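Local coordinates for protein alcohol dehydrogenase (Thermus thermophilus, PDB 2EIH) that probably acts as a zinc-binding, NAD-dependent alcohol dehydrogenase, an oxidoreductase of the medium-chain family whose bound zinc ion is held by four cysteines, at residues A[64-69]-A[139-144]. Sequence-based numbering, arbitrary orientation.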
loop_
_atom_site.group_PDB
_atom_site.type_symbol
_atom_site.label_atom_id
_atom_site.label_comp_id
_atom_site.label_asym_id
_atom_site.label_seq_id
_atom_site.Cartn_x
_atom_site.Cartn_y
_atom_site.Cartn_z
ATOM N N ASP A 64 -8.493 -0.894 30.534
ATOM C CA ASP A 64 -7.593 0.248 30.633
ATOM C C ASP A 64 -7.084 0.465 32.052
ATOM O O ASP A 64 -7.832 0.331 33.025
ATOM C CB ASP A 64 -8.306 1.512 30.187
ATOM C CG ASP A 64 -8.034 1.841 28.756
ATOM O OD1 ASP A 64 -8.919 2.450 28.122
ATOM O OD2 ASP A 64 -6.924 1.503 28.275
ATOM N N GLY A 65 -5.815 0.827 32.170
ATOM C CA GLY A 65 -5.263 1.071 33.480
ATOM C C GLY A 65 -3.886 1.689 33.444
ATOM O O GLY A 65 -3.148 1.582 32.461
ATOM N N SER A 66 -3.539 2.367 34.526
ATOM C CA SER A 66 -2.222 2.967 34.641
ATOM C C SER A 66 -1.796 2.756 36.069
ATOM O O SER A 66 -2.630 2.564 36.939
ATOM C CB SER A 66 -2.254 4.462 34.299
ATOM O OG SER A 66 -3.082 5.171 35.185
ATOM N N GLY A 67 -0.496 2.779 36.310
ATOM C CA GLY A 67 -0.033 2.586 37.657
ATOM C C GLY A 67 1.472 2.572 37.730
ATOM O O GLY A 67 2.162 3.078 36.840
ATOM N N VAL A 68 1.972 1.967 38.802
ATOM C CA VAL A 68 3.394 1.875 39.064
ATOM C C VAL A 68 3.804 0.420 39.167
ATOM O O VAL A 68 3.060 -0.392 39.712
ATOM C CB VAL A 68 3.739 2.577 40.392
ATOM C CG1 VAL A 68 5.234 2.569 40.609
ATOM C CG2 VAL A 68 3.193 4.011 40.384
ATOM N N VAL A 69 4.979 0.085 38.644
ATOM C CA VAL A 69 5.460 -1.294 38.715
ATOM C C VAL A 69 5.625 -1.702 40.176
ATOM O O VAL A 69 6.300 -1.014 40.947
ATOM C CB VAL A 69 6.828 -1.474 38.033
ATOM C CG1 VAL A 69 7.326 -2.898 38.262
ATOM C CG2 VAL A 69 6.721 -1.176 36.549
ATOM N N LEU A 139 1.422 13.609 32.194
ATOM C CA LEU A 139 0.022 13.279 32.488
ATOM C C LEU A 139 -0.272 12.768 33.889
ATOM O O LEU A 139 0.609 12.225 34.564
ATOM C CB LEU A 139 -0.500 12.227 31.512
ATOM C CG LEU A 139 -0.634 12.539 30.021
ATOM C CD1 LEU A 139 -1.335 11.361 29.382
ATOM C CD2 LEU A 139 -1.420 13.824 29.797
ATOM N N SER A 140 -1.520 12.937 34.326
ATOM C CA SER A 140 -1.930 12.433 35.638
ATOM C C SER A 140 -2.286 10.987 35.394
ATOM O O SER A 140 -2.574 10.596 34.266
ATOM C CB SER A 140 -3.180 13.136 36.138
ATOM O OG SER A 140 -4.305 12.608 35.463
ATOM N N PHE A 141 -2.286 10.187 36.445
ATOM C CA PHE A 141 -2.629 8.784 36.271
ATOM C C PHE A 141 -4.027 8.565 35.616
ATOM O O PHE A 141 -4.191 7.636 34.820
ATOM C CB PHE A 141 -2.512 8.068 37.619
ATOM C CG PHE A 141 -1.089 7.770 38.020
ATOM C CD1 PHE A 141 -0.357 6.787 37.359
ATOM C CD2 PHE A 141 -0.481 8.465 39.061
ATOM C CE1 PHE A 141 0.951 6.507 37.737
ATOM C CE2 PHE A 141 0.830 8.188 39.441
ATOM C CZ PHE A 141 1.544 7.211 38.784
ATOM N N GLU A 142 -5.012 9.418 35.910
ATOM C CA GLU A 142 -6.346 9.250 35.320
ATOM C C GLU A 142 -6.335 9.573 33.829
ATOM O O GLU A 142 -7.097 8.996 33.058
ATOM C CB GLU A 142 -7.388 10.137 36.013
ATOM C CG GLU A 142 -7.608 9.826 37.489
ATOM C CD GLU A 142 -6.566 10.460 38.397
ATOM O OE1 GLU A 142 -5.528 10.934 37.884
ATOM O OE2 GLU A 142 -6.798 10.488 39.626
ATOM N N GLU A 143 -5.478 10.508 33.433
ATOM C CA GLU A 143 -5.360 10.900 32.037
ATOM C C GLU A 143 -4.672 9.759 31.277
ATOM O O GLU A 143 -5.096 9.363 30.178
ATOM C CB GLU A 143 -4.546 12.201 31.935
ATOM C CG GLU A 143 -5.277 13.466 32.383
ATOM C CD GLU A 143 -4.415 14.730 32.309
ATOM O OE1 GLU A 143 -4.982 15.822 32.105
ATOM O OE2 GLU A 143 -3.178 14.619 32.423
ATOM N N ALA A 144 -3.626 9.205 31.888
ATOM C CA ALA A 144 -2.883 8.098 31.294
ATOM C C ALA A 144 -3.807 6.894 31.082
ATOM O O ALA A 144 -3.892 6.355 29.967
ATOM C CB ALA A 144 -1.716 7.720 32.189
#
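S66 and F141 carry most of this contact, in which the first turn of helix 141-146 is laid against strand 64-72 of the GroES-like β-fold of a zinc-binding dehydrogenase. It illustrates how one hydroxyl can tie a helix start to a β-strand. S66 points its side chain at the helix, and its OG donates a hydrogen bond to F141 O, with OG and O 2.7 Å apart. The donor meets this carbonyl well off its axis, at a C=O...OG angle of 123°. It also lies tilted 33° from the carbonyl plane. OG sits between the backbone N and carbonyl carbon of S66, while the backbone of S66 pairs with strand 29-38. Beside the polar bond, S66 CB packs on A144 CB at 3.9 Å, one helical turn further on, and A144 also touches V86 of strand 84-91.

The side chain of F141 extends along the strand in its S66-to-V68 direction. Its CG is anti to the carbonyl carbon (chi1 -77°), which brings the ring alongside G67, with its edge against G67 O, and its tip to V68. S66 OG lies at the ring edge, in its plane; CE1 approaches G67 O to 3.7 Å, also near the ring plane, and K135 makes a cation-pi contact with the same ring. The helix start has its own capping box: E143 N donates to S140 OG, and S140 N returns a bond to E143 OE2. At the far end of the phenyl group, F141 CZ meets V68 CG2 obliquely at 3.9 Å.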